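Putative DD-carboxypeptidase TP_0574 (Treponema pallidum, PDB 1O75) binds penicillin and has zinc-dependent carboxypeptidase activity on synthetic depsipeptides, possibly acting as a D,D-carboxypeptidase that lowers peptidoglycan cross-linking. Local coordinates at residues V71-K77 / V101-A107; D30-A34 / G48-A52; P371-S375 / L386-F390; Y335-D340 / G351-T357; Y251-T257 / T316-Y322. The protein carries 2 engineered substitutions. All blocks are in the same frame, centred on the assembly; numbering follows the deposited sequence. Where two conformers were deposited one is given.

Contact 1: V71-K77 / V101-A107. With XE (xenon), chain G.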
# COMPACT_ATOMS: atom_id res chain seq x y z
N VAL B 71 23.05 8.52 11.18
CA VAL B 71 21.85 9.12 11.75
C VAL B 71 21.89 9.42 13.24
O VAL B 71 22.48 8.66 14.01
CB VAL B 71 20.65 8.15 11.55
CG1 VAL B 71 19.36 8.74 12.19
CG2 VAL B 71 20.48 7.84 10.07
N GLU B 72 21.26 10.52 13.64
CA GLU B 72 21.14 10.85 15.06
C GLU B 72 19.66 11.09 15.29
O GLU B 72 18.96 11.64 14.43
CB GLU B 72 21.89 12.14 15.44
CG GLU B 72 23.40 12.03 15.42
CD GLU B 72 24.06 13.34 15.79
OE1 GLU B 72 23.82 14.35 15.09
OE2 GLU B 72 24.81 13.37 16.77
N VAL B 73 19.17 10.66 16.45
CA VAL B 73 17.78 10.88 16.79
C VAL B 73 17.72 11.57 18.14
O VAL B 73 18.59 11.39 18.99
CB VAL B 73 16.97 9.55 16.84
CG1 VAL B 73 16.87 8.95 15.45
CG2 VAL B 73 17.65 8.56 17.76
N LEU B 74 16.70 12.41 18.29
CA LEU B 74 16.45 13.14 19.51
C LEU B 74 15.11 12.65 20.03
O LEU B 74 14.16 12.49 19.26
CB LEU B 74 16.32 14.64 19.21
CG LEU B 74 15.99 15.53 20.41
CD1 LEU B 74 17.25 15.67 21.26
CD2 LEU B 74 15.52 16.91 19.94
N GLY B 75 15.02 12.41 21.34
CA GLY B 75 13.77 11.95 21.92
C GLY B 75 13.44 12.60 23.25
O GLY B 75 14.33 13.16 23.91
N GLU B 76 12.16 12.53 23.64
CA GLU B 76 11.71 13.10 24.91
C GLU B 76 11.43 11.99 25.90
O GLU B 76 10.88 10.94 25.54
CB GLU B 76 10.43 13.91 24.72
CG GLU B 76 10.52 14.97 23.67
CD GLU B 76 9.24 15.74 23.51
OE1 GLU B 76 8.15 15.17 23.73
OE2 GLU B 76 9.32 16.92 23.14
N LYS B 77 11.79 12.22 27.16
CA LYS B 77 11.58 11.21 28.19
C LYS B 77 10.14 10.74 28.26
O LYS B 77 9.20 11.54 28.29
CB LYS B 77 12.00 11.74 29.57
CG LYS B 77 11.91 10.65 30.65
CD LYS B 77 12.01 11.27 32.04
CE LYS B 77 11.77 10.24 33.13
NZ LYS B 77 11.68 10.94 34.46
N VAL B 101 13.02 16.90 29.27
CA VAL B 101 14.11 15.95 29.43
C VAL B 101 14.33 15.24 28.10
O VAL B 101 13.55 14.37 27.71
CB VAL B 101 13.79 14.93 30.56
CG1 VAL B 101 14.96 13.98 30.74
CG2 VAL B 101 13.51 15.68 31.86
N THR B 102 15.39 15.62 27.40
CA THR B 102 15.67 15.01 26.10
C THR B 102 17.04 14.35 26.06
O THR B 102 17.89 14.57 26.92
CB THR B 102 15.60 16.05 24.99
OG1 THR B 102 16.63 17.03 25.17
CG2 THR B 102 14.24 16.75 25.00
N LYS B 103 17.24 13.52 25.06
CA LYS B 103 18.50 12.83 24.89
C LYS B 103 18.70 12.67 23.39
O LYS B 103 17.74 12.51 22.64
CB LYS B 103 18.42 11.46 25.56
CG LYS B 103 19.75 10.74 25.68
CD LYS B 103 20.64 11.38 26.76
CE LYS B 103 20.09 11.13 28.16
NZ LYS B 103 21.08 11.47 29.24
N MET B 104 19.96 12.75 22.95
CA MET B 104 20.28 12.59 21.54
C MET B 104 21.32 11.49 21.43
O MET B 104 22.32 11.49 22.14
CB MET B 104 20.85 13.89 20.97
CG MET B 104 21.06 13.85 19.45
SD MET B 104 21.66 15.42 18.78
CE MET B 104 20.18 16.41 18.86
N VAL B 105 21.06 10.53 20.56
CA VAL B 105 21.97 9.42 20.37
C VAL B 105 22.12 9.14 18.90
O VAL B 105 21.32 9.61 18.10
CB VAL B 105 21.41 8.13 21.04
CG1 VAL B 105 21.25 8.34 22.55
CG2 VAL B 105 20.05 7.76 20.42
N ARG B 106 23.15 8.39 18.56
CA ARG B 106 23.36 7.98 17.19
C ARG B 106 22.55 6.69 17.04
O ARG B 106 22.49 5.88 17.97
CB ARG B 106 24.85 7.69 16.94
CG ARG B 106 25.73 8.93 17.05
CD ARG B 106 27.15 8.65 16.57
NE ARG B 106 27.93 7.90 17.55
CZ ARG B 106 28.34 8.39 18.72
NH1 ARG B 106 28.05 9.64 19.06
NH2 ARG B 106 29.02 7.62 19.56
N ALA B 107 21.90 6.50 15.89
CA ALA B 107 21.13 5.28 15.62
C ALA B 107 21.86 4.63 14.46
O ALA B 107 21.99 5.22 13.37
CB ALA B 107 19.68 5.63 15.23
XE XE G . 18.51 14.94 16.03
O HOH W 1 23.94 5.76 11.65
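A xenon atom rests against this antiparallel strand pair, 3.6 Å from Met104 CE, 3.7 Å from Glu72 O and 3.8 Å from Leu74 N; Lys151 of strand 143-163, the other neighbour of 71-77 in a mixed sheet, completes its pocket. Beneath it run reciprocal backbone bonds, Val73 N to Val105 O (2.9 Å) and Val105 N to Val73 O (3.1 Å), with a like pair between Gly75 and Lys103. Lys77 N to Val101 O (2.8 Å) continues the ladder at one end; at the other Ala107 N donates to Val71 O (2.9 Å), beside a water linking Val71 N to Ala107 O. Leu74 CD1 meets Met104 CE at 3.9 Å on the xenon side, whereas Val73 CG2 and Val105 CG2 touch at 3.7 Å on the opposite face, which Phe138 covers. Glu76 OE2 bonds to Ser387 OG of the second subunit. Uncharged and without hydrogen-bonding capacity, xenon is held by dispersion and induced polarisation, against backbone atoms and, in the conformer given, the Met104 methyl.

Contact 2: D30-A34 / G48-A52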
# COMPACT_ATOMS: atom_id res chain seq x y z
N ASP B 30 32.38 23.17 0.92
CA ASP B 30 31.89 24.41 1.51
C ASP B 30 30.80 25.09 0.73
O ASP B 30 29.88 25.69 1.31
CB ASP B 30 33.06 25.36 1.77
CG ASP B 30 33.99 24.82 2.83
OD1 ASP B 30 33.47 24.33 3.85
OD2 ASP B 30 35.23 24.86 2.64
N VAL B 31 30.88 25.00 -0.59
CA VAL B 31 29.84 25.58 -1.43
C VAL B 31 28.54 24.78 -1.29
O VAL B 31 27.45 25.32 -1.48
CB VAL B 31 30.31 25.59 -2.90
CG1 VAL B 31 29.13 25.56 -3.84
CG2 VAL B 31 31.19 26.82 -3.13
N LEU B 32 28.65 23.50 -0.95
CA LEU B 32 27.45 22.68 -0.81
C LEU B 32 26.85 22.73 0.62
O LEU B 32 25.84 22.08 0.91
CB LEU B 32 27.77 21.24 -1.21
CG LEU B 32 28.15 21.03 -2.69
CD1 LEU B 32 28.25 19.53 -2.97
CD2 LEU B 32 27.10 21.69 -3.58
N LEU B 33 27.48 23.50 1.49
CA LEU B 33 26.99 23.65 2.87
C LEU B 33 26.51 25.09 3.05
O LEU B 33 27.22 26.03 2.72
CB LEU B 33 28.13 23.34 3.86
CG LEU B 33 28.61 21.89 3.93
CD1 LEU B 33 29.78 21.80 4.85
CD2 LEU B 33 27.48 20.98 4.43
N ALA B 34 25.30 25.27 3.55
CA ALA B 34 24.79 26.64 3.73
C ALA B 34 24.65 26.98 5.21
O ALA B 34 25.58 26.76 6.00
CB ALA B 34 23.46 26.80 3.01
N GLY B 48 17.25 23.76 1.81
CA GLY B 48 18.58 24.30 1.60
C GLY B 48 19.47 23.50 0.68
O GLY B 48 19.03 22.91 -0.31
N MET B 49 20.76 23.52 1.01
CA MET B 49 21.76 22.81 0.25
C MET B 49 21.99 21.41 0.82
O MET B 49 21.03 20.67 0.99
CB MET B 49 23.05 23.64 0.22
CG MET B 49 22.91 24.94 -0.63
SD MET B 49 22.56 24.59 -2.42
CE MET B 49 24.16 23.95 -2.93
N PHE B 50 23.24 21.05 1.13
CA PHE B 50 23.50 19.70 1.62
C PHE B 50 23.86 19.48 3.09
O PHE B 50 24.38 18.42 3.45
CB PHE B 50 24.55 19.02 0.72
CG PHE B 50 24.04 18.80 -0.69
CD1 PHE B 50 24.17 19.79 -1.66
CD2 PHE B 50 23.36 17.62 -1.01
CE1 PHE B 50 23.62 19.62 -2.95
CE2 PHE B 50 22.79 17.43 -2.29
CZ PHE B 50 22.92 18.42 -3.25
N ASP B 51 23.58 20.48 3.92
CA ASP B 51 23.84 20.39 5.36
C ASP B 51 22.98 19.28 5.95
O ASP B 51 21.95 18.93 5.38
CB ASP B 51 23.47 21.70 6.03
CG ASP B 51 24.10 22.89 5.36
OD1 ASP B 51 25.07 23.44 5.94
OD2 ASP B 51 23.64 23.26 4.26
N ALA B 52 23.39 18.76 7.10
CA ALA B 52 22.65 17.67 7.75
C ALA B 52 21.13 17.84 7.90
O ALA B 52 20.64 18.82 8.50
CB ALA B 52 23.27 17.38 9.11
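Two hydrogen bonds join these segments, neither of which belongs to a regular helix or strand pairing. Phe50 N donates to Leu32 O at 2.8 Å, and Ala34 N donates almost linearly to Asp51 OD2 at 2.7 Å, so the carboxylate takes up the amide of Ala34, the last modelled residue before a gap. Inside 30-34, Leu33 N reaches back to Asp30 O at 3.3 Å, a weak bond, while Val31 N is bonded to Ser28 OG. The carbonyls of Met49 and Asp51 both accept from Lys279 NZ, and Gly48 shares a backbone bond with Arg304, which ties segment 48-52 to loops farther along the chain. Apolar contacts flank the bonded backbone: Leu32 CD2 lies 3.8 Å from Met49 CE, and Leu32 CB 3.9 Å from Phe50 CD1. Leu32 and Phe50 also pack on Trp21 of helix 17-25. The contact thus belongs to the irregular connection between helix 17-25 and strand 53-56 in the Tp47 domain a family, pinned by one backbone and one side-chain-to-backbone bond.

Contact 3: P371-S375 / L386-F390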
# COMPACT_ATOMS: atom_id res chain seq x y z
N PRO B 371 -12.43 6.19 1.61
CA PRO B 371 -12.16 5.55 0.31
C PRO B 371 -12.72 6.45 -0.78
O PRO B 371 -13.63 7.23 -0.52
CB PRO B 371 -12.92 4.24 0.41
CG PRO B 371 -12.93 3.95 1.89
CD PRO B 371 -13.22 5.31 2.48
N LYS B 372 -12.19 6.34 -1.99
CA LYS B 372 -12.65 7.16 -3.11
C LYS B 372 -14.08 6.84 -3.51
O LYS B 372 -14.47 5.67 -3.57
CB LYS B 372 -11.74 6.95 -4.34
CG LYS B 372 -10.35 7.53 -4.20
CD LYS B 372 -9.48 7.16 -5.40
CE LYS B 372 -8.06 7.68 -5.23
NZ LYS B 372 -7.15 7.19 -6.32
N LEU B 373 -14.86 7.88 -3.78
CA LEU B 373 -16.23 7.71 -4.23
C LEU B 373 -16.18 7.67 -5.75
O LEU B 373 -16.97 7.00 -6.40
CB LEU B 373 -17.12 8.87 -3.78
CG LEU B 373 -17.20 9.23 -2.30
CD1 LEU B 373 -18.38 10.16 -2.10
CD2 LEU B 373 -17.39 7.97 -1.44
N VAL B 374 -15.23 8.42 -6.29
CA VAL B 374 -15.03 8.53 -7.73
C VAL B 374 -13.56 8.24 -8.05
O VAL B 374 -12.66 8.86 -7.48
CB VAL B 374 -15.39 9.96 -8.20
CG1 VAL B 374 -15.05 10.15 -9.66
CG2 VAL B 374 -16.87 10.23 -7.95
N SER B 375 -13.31 7.30 -8.96
CA SER B 375 -11.95 6.96 -9.35
C SER B 375 -11.72 7.12 -10.84
O SER B 375 -12.37 6.47 -11.65
CB SER B 375 -11.60 5.52 -8.97
OG SER B 375 -11.26 5.42 -7.60
N LEU B 386 -22.12 12.04 -11.92
CA LEU B 386 -21.28 10.88 -11.62
C LEU B 386 -21.97 9.77 -10.82
O LEU B 386 -23.05 9.97 -10.25
CB LEU B 386 -20.03 11.35 -10.87
CG LEU B 386 -19.19 12.43 -11.58
CD1 LEU B 386 -18.21 13.05 -10.60
CD2 LEU B 386 -18.46 11.80 -12.75
N SER B 387 -21.33 8.60 -10.80
CA SER B 387 -21.82 7.43 -10.09
C SER B 387 -21.56 7.59 -8.60
O SER B 387 -20.86 6.78 -7.99
CB SER B 387 -21.11 6.16 -10.57
OG SER B 387 -21.31 5.93 -11.95
N ALA B 388 -22.11 8.65 -8.01
CA ALA B 388 -21.90 8.89 -6.59
C ALA B 388 -22.81 9.98 -6.06
O ALA B 388 -23.23 10.88 -6.79
CB ALA B 388 -20.44 9.23 -6.33
N ASP B 389 -23.10 9.90 -4.77
CA ASP B 389 -23.95 10.87 -4.11
C ASP B 389 -23.08 11.63 -3.13
O ASP B 389 -22.53 11.05 -2.20
CB ASP B 389 -25.08 10.16 -3.36
CG ASP B 389 -26.09 9.53 -4.30
OD1 ASP B 389 -26.88 10.29 -4.91
OD2 ASP B 389 -26.08 8.28 -4.44
N PHE B 390 -22.94 12.93 -3.35
CA PHE B 390 -22.12 13.75 -2.48
C PHE B 390 -22.94 14.29 -1.32
O PHE B 390 -23.88 15.06 -1.50
CB PHE B 390 -21.48 14.89 -3.28
CG PHE B 390 -20.62 14.41 -4.42
CD1 PHE B 390 -19.47 13.66 -4.18
CD2 PHE B 390 -20.97 14.68 -5.75
CE1 PHE B 390 -18.69 13.18 -5.23
CE2 PHE B 390 -20.20 14.20 -6.81
CZ PHE B 390 -19.06 13.45 -6.55
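Val374 and Leu373 bury nearly equal areas, 59 and 58 Å², and between them make all the contacts with 386-390. No hydrogen bond crosses the interface. Val374 CG2 reaches three residues: Ala388 CB at 4.0 Å, Leu386 CD1 at 4.1 Å and Phe390 CZ at 4.1 Å. Leu373 meets the same wall farther along, with its CB 4.2 Å from Ala388 CB and its CD1 4.2 Å from Phe390 CD1. These consecutive side chains can both point toward 386-390 because they form a classic beta bulge opposite Val365 of strand 362-367, where the edge strand 372-378 turns a corner. The facing segment is bent too: Ser387 is the centre of an inverse gamma turn, with a weak bond from Ala388 N to Leu386 O at 2.8 Å, and the CA-to-CB bonds of Leu386 and Ala388, on its two sides, point toward the bulge. Phe390, which buries 30 Å² here, also packs on Val365 and makes an edge-to-face contact with Tyr396. Backbone bonds between Leu386 and Lys346 and between Phe390 and Gly345 tie this segment to the turn of the 340-351 hairpin. In the crystallographic dimer, Leu373 packs against Phe225 of the second subunit.

Contact 4: Y335-D340 / G351-T357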
# COMPACT_ATOMS: atom_id res chain seq x y z
N TYR B 335 -0.42 24.17 -14.25
CA TYR B 335 -1.53 24.88 -14.91
C TYR B 335 -1.67 26.23 -14.21
O TYR B 335 -1.99 26.29 -13.03
CB TYR B 335 -2.83 24.08 -14.77
CG TYR B 335 -4.06 24.81 -15.26
CD1 TYR B 335 -4.19 25.20 -16.59
CD2 TYR B 335 -5.10 25.11 -14.38
CE1 TYR B 335 -5.33 25.88 -17.03
CE2 TYR B 335 -6.24 25.78 -14.81
CZ TYR B 335 -6.35 26.17 -16.13
OH TYR B 335 -7.48 26.84 -16.55
N GLU B 336 -1.43 27.30 -14.95
CA GLU B 336 -1.50 28.65 -14.38
C GLU B 336 -2.87 29.32 -14.43
O GLU B 336 -3.06 30.38 -13.84
CB GLU B 336 -0.45 29.55 -15.03
CG GLU B 336 0.98 29.29 -14.55
CD GLU B 336 1.19 29.65 -13.08
OE1 GLU B 336 0.61 28.98 -12.20
OE2 GLU B 336 1.95 30.60 -12.81
N GLY B 337 -3.82 28.73 -15.14
CA GLY B 337 -5.14 29.32 -15.17
C GLY B 337 -5.76 28.95 -13.84
O GLY B 337 -5.10 28.34 -13.00
N ASN B 338 -7.02 29.32 -13.61
CA ASN B 338 -7.66 28.95 -12.36
C ASN B 338 -8.98 28.25 -12.60
O ASN B 338 -9.89 28.79 -13.24
CB ASN B 338 -7.82 30.17 -11.44
CG ASN B 338 -6.66 30.31 -10.45
OD1 ASN B 338 -6.34 29.37 -9.72
ND2 ASN B 338 -6.03 31.48 -10.44
N ILE B 339 -9.06 27.02 -12.09
CA ILE B 339 -10.22 26.16 -12.25
C ILE B 339 -11.22 26.26 -11.09
O ILE B 339 -10.84 26.51 -9.94
CB ILE B 339 -9.72 24.70 -12.40
CG1 ILE B 339 -10.90 23.73 -12.46
CG2 ILE B 339 -8.79 24.36 -11.25
CD1 ILE B 339 -11.71 23.84 -13.72
N ASP B 340 -12.50 26.06 -11.40
CA ASP B 340 -13.57 26.12 -10.41
C ASP B 340 -14.29 24.78 -10.35
O ASP B 340 -14.71 24.26 -11.38
CB ASP B 340 -14.59 27.21 -10.76
CG ASP B 340 -13.98 28.59 -10.79
OD1 ASP B 340 -13.50 29.06 -9.74
OD2 ASP B 340 -13.99 29.21 -11.88
N GLY B 351 -15.56 24.72 -14.00
CA GLY B 351 -15.52 25.95 -14.76
C GLY B 351 -14.23 26.69 -14.49
O GLY B 351 -13.39 26.22 -13.73
N GLY B 352 -14.06 27.85 -15.13
CA GLY B 352 -12.86 28.64 -14.93
C GLY B 352 -11.68 28.28 -15.81
O GLY B 352 -10.70 29.02 -15.87
N ALA B 353 -11.77 27.14 -16.49
CA ALA B 353 -10.68 26.70 -17.35
C ALA B 353 -11.11 26.54 -18.80
O ALA B 353 -12.30 26.39 -19.11
CB ALA B 353 -10.11 25.39 -16.83
N ASP B 354 -10.13 26.57 -19.69
CA ASP B 354 -10.32 26.43 -21.12
C ASP B 354 -10.97 25.09 -21.44
O ASP B 354 -11.12 24.23 -20.57
CB ASP B 354 -8.95 26.55 -21.81
CG ASP B 354 -9.04 26.57 -23.32
OD1 ASP B 354 -9.35 25.52 -23.92
OD2 ASP B 354 -8.79 27.64 -23.91
N ALA B 355 -11.37 24.90 -22.69
CA ALA B 355 -11.99 23.66 -23.13
C ALA B 355 -10.88 22.68 -23.50
O ALA B 355 -10.94 21.50 -23.15
CB ALA B 355 -12.89 23.91 -24.32
N GLU B 356 -9.87 23.17 -24.21
CA GLU B 356 -8.75 22.33 -24.61
C GLU B 356 -7.97 21.86 -23.40
O GLU B 356 -7.48 20.73 -23.36
CB GLU B 356 -7.81 23.10 -25.54
CG GLU B 356 -6.52 22.34 -25.83
CD GLU B 356 -5.53 23.13 -26.67
OE1 GLU B 356 -5.15 24.25 -26.26
OE2 GLU B 356 -5.12 22.62 -27.74
N THR B 357 -7.84 22.74 -22.41
CA THR B 357 -7.10 22.42 -21.19
C THR B 357 -7.72 21.24 -20.44
O THR B 357 -7.03 20.51 -19.73
CB THR B 357 -7.03 23.66 -20.26
OG1 THR B 357 -6.15 23.40 -19.16
CG2 THR B 357 -8.40 23.99 -19.72
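Tyr335 opens the contact by extending its ring toward 351-357. Its CZ lies 3.9 Å from Ala353 CB, its OH is unusually close to the same CB at 3.0 Å, and its CE1 comes within 3.4 Å of Thr357 OG1, which has no polar partner in the model. Away from this segment the ring packs against Phe402 and makes an edge-to-face contact with Phe405, so it bridges to the loop after strand 396-401. Asn338 O lies only 2.8 Å from Gly352 O, a close approach of two acceptors. Ile339 brings its CD1 to 3.8 Å from Ala353 CB and, unusually tightly, to 2.9 Å from Gly351 O. At Asp340 an antiparallel hydrogen-bonded pair forms with Gly351: Asp340 N donates to Gly351 O at a very short 2.5 Å, and Gly351 N to Asp340 O at 2.8 Å. This pair joins strand 340-344 to strand 347-351 at the open end of their hairpin. Beyond it, Gly352 has a positive phi of 86°, and a CB there would collide with Asp340 OD2 and Asn338 O. Two backbone bonds thus pin the strand ends; beyond them Tyr335 and Ile339 pack on Ala353, and the facing carbonyls of Asn338 and Gly352 gain nothing from each other.

Contact 5: Y251-T257 / T316-Y322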
# COMPACT_ATOMS: atom_id res chain seq x y z
N TYR B 251 18.66 -4.80 -1.84
CA TYR B 251 18.94 -3.59 -2.60
C TYR B 251 18.80 -2.32 -1.74
O TYR B 251 19.74 -1.52 -1.67
CB TYR B 251 18.02 -3.49 -3.82
CG TYR B 251 18.34 -2.27 -4.69
CD1 TYR B 251 19.46 -2.27 -5.53
CD2 TYR B 251 17.54 -1.12 -4.65
CE1 TYR B 251 19.78 -1.16 -6.32
CE2 TYR B 251 17.86 0.02 -5.44
CZ TYR B 251 18.98 -0.02 -6.27
OH TYR B 251 19.34 1.09 -7.00
N VAL B 252 17.67 -2.12 -1.07
CA VAL B 252 17.56 -0.89 -0.28
C VAL B 252 18.58 -0.87 0.85
O VAL B 252 18.99 0.20 1.29
CB VAL B 252 16.12 -0.64 0.29
CG1 VAL B 252 15.15 -0.38 -0.84
CG2 VAL B 252 15.65 -1.86 1.14
N MET B 253 19.02 -2.04 1.30
CA MET B 253 20.01 -2.06 2.39
C MET B 253 21.40 -1.68 1.86
O MET B 253 22.34 -1.51 2.63
CB MET B 253 20.07 -3.42 3.08
CG MET B 253 18.84 -3.70 3.98
SD MET B 253 18.69 -2.50 5.35
CE MET B 253 16.98 -2.45 5.57
N ASN B 254 21.52 -1.56 0.54
CA ASN B 254 22.77 -1.14 -0.08
C ASN B 254 22.59 0.18 -0.85
O ASN B 254 23.54 0.72 -1.45
CB ASN B 254 23.28 -2.25 -1.00
CG ASN B 254 23.98 -3.34 -0.21
OD1 ASN B 254 25.03 -3.10 0.37
ND2 ASN B 254 23.37 -4.51 -0.14
N PHE B 255 21.37 0.69 -0.82
CA PHE B 255 21.06 1.95 -1.52
C PHE B 255 21.73 3.15 -0.88
O PHE B 255 21.68 3.34 0.34
CB PHE B 255 19.55 2.20 -1.53
CG PHE B 255 19.17 3.52 -2.13
CD1 PHE B 255 19.04 3.67 -3.51
CD2 PHE B 255 18.89 4.62 -1.31
CE1 PHE B 255 18.63 4.88 -4.07
CE2 PHE B 255 18.48 5.84 -1.85
CZ PHE B 255 18.35 5.97 -3.25
N ASN B 256 22.31 4.00 -1.71
CA ASN B 256 22.95 5.20 -1.19
C ASN B 256 22.24 6.50 -1.57
O ASN B 256 21.79 7.26 -0.71
CB ASN B 256 24.39 5.29 -1.70
CG ASN B 256 25.38 4.58 -0.79
OD1 ASN B 256 25.18 4.54 0.40
ND2 ASN B 256 26.46 4.06 -1.37
N THR B 257 22.12 6.77 -2.88
CA THR B 257 21.56 8.05 -3.28
C THR B 257 21.06 8.08 -4.73
O THR B 257 21.05 7.04 -5.42
CB THR B 257 22.65 9.13 -3.02
OG1 THR B 257 22.09 10.44 -3.14
CG2 THR B 257 23.86 8.95 -3.99
N THR B 316 19.29 8.61 -11.67
CA THR B 316 20.22 7.50 -11.58
C THR B 316 20.29 7.03 -10.12
O THR B 316 20.78 7.76 -9.27
CB THR B 316 21.64 7.92 -12.06
OG1 THR B 316 21.56 8.37 -13.42
CG2 THR B 316 22.63 6.73 -11.99
N LEU B 317 19.81 5.82 -9.86
CA LEU B 317 19.83 5.23 -8.51
C LEU B 317 21.21 4.62 -8.26
O LEU B 317 21.67 3.80 -9.05
CB LEU B 317 18.77 4.12 -8.40
CG LEU B 317 17.32 4.47 -8.09
CD1 LEU B 317 16.91 5.74 -8.72
CD2 LEU B 317 16.43 3.32 -8.53
N ILE B 318 21.83 4.98 -7.15
CA ILE B 318 23.17 4.53 -6.80
C ILE B 318 23.16 3.66 -5.54
O ILE B 318 22.76 4.10 -4.46
CB ILE B 318 24.07 5.76 -6.60
CG1 ILE B 318 24.14 6.54 -7.95
CG2 ILE B 318 25.45 5.33 -6.13
CD1 ILE B 318 24.69 7.93 -7.80
N ALA B 319 23.62 2.42 -5.70
CA ALA B 319 23.62 1.45 -4.61
C ALA B 319 24.87 0.58 -4.65
O ALA B 319 25.30 0.17 -5.71
CB ALA B 319 22.36 0.56 -4.72
N ASN B 320 25.44 0.29 -3.48
CA ASN B 320 26.67 -0.52 -3.39
C ASN B 320 26.51 -1.91 -3.96
O ASN B 320 25.59 -2.63 -3.61
CB ASN B 320 27.12 -0.63 -1.92
CG ASN B 320 27.64 0.65 -1.38
OD1 ASN B 320 28.16 1.51 -2.26
ND2 ASN B 320 27.60 0.90 -0.16
N GLY B 321 27.41 -2.27 -4.88
CA GLY B 321 27.40 -3.60 -5.46
C GLY B 321 26.42 -3.83 -6.57
O GLY B 321 26.35 -4.95 -7.10
N TYR B 322 25.65 -2.80 -6.93
CA TYR B 322 24.67 -2.93 -7.99
C TYR B 322 24.95 -1.99 -9.15
O TYR B 322 25.50 -0.90 -8.99
CB TYR B 322 23.25 -2.59 -7.48
CG TYR B 322 22.66 -3.61 -6.53
CD1 TYR B 322 22.97 -3.59 -5.17
CD2 TYR B 322 21.80 -4.60 -7.00
CE1 TYR B 322 22.42 -4.55 -4.29
CE2 TYR B 322 21.25 -5.57 -6.13
CZ TYR B 322 21.56 -5.52 -4.78
OH TYR B 322 21.03 -6.45 -3.91
O HOH W 2 21.62 0.94 -8.32
O HOH W 3 26.23 -1.03 1.55
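Tyr251 points the edge of its ring at the face of Tyr322 in a T-shaped stack, with centroids 4.9 Å apart, planes at 84° and Tyr251 CD1 3.6 Å from Tyr322 CG. The same ring brings CE1 to 3.5 Å from Ala319 CB and OH to 3.4 Å from Leu317 CB, and a water joins Tyr251 OH (2.6 Å) to Leu317 O (3.0 Å). Tyr322 in turn stacks on His210. Farther along, Asn254 O accepts from Asn320 N at 2.8 Å, and a second water spans Asn254 OD1 (2.7 Å) and Asn320 ND2 (2.9 Å); the two amide groups have further partners in Asp250 O and Phe157 O respectively. The chain then enters strand 255-262, antiparallel to 311-319, in the four-stranded sheet of the E-set-like domain C. A classic beta bulge interrupts the pairing: Asn256 N and Thr257 N both donate to Ile318 O, at 2.8 and 3.2 Å, while Ile318 N returns a bond to Thr257 O at 2.8 Å. Before the bulge Phe255 pairs with Ala319, and its CE1 lies 4.2 Å from Leu317 CG. On the other strand a type II turn from Ala319 to Tyr322, closed by Tyr322 N to Ala319 O at 3.2 Å, swings the Tyr322 ring back toward the helix; Gly321 takes the positive phi of this turn. Tyr20 of helix 17-25 packs against both Thr257 and Ile318.

From the N terminus the five contacts follow one another in series; none nests in or crosses another. Contact 2 closes the loop between helix 17-25 and strand 53-56, across a gap of unmodelled residues, and contact 1 next brings strand 101-114 back beside 69-85, with 91-98 lying between them in sequence. Their nearest atoms are about 7 Å apart. Contact 5 closes the longest loop, 58 residues, in the following domain, and its nearest atoms also lie about 7 Å from contact 2. Contacts 4 and 3 then close two short loops in the C-terminal beta domain. Across the crystallographic dimer, the bond from Glu76 to Ser387 of the second subunit joins contact 1 of one chain to contact 3 of the other.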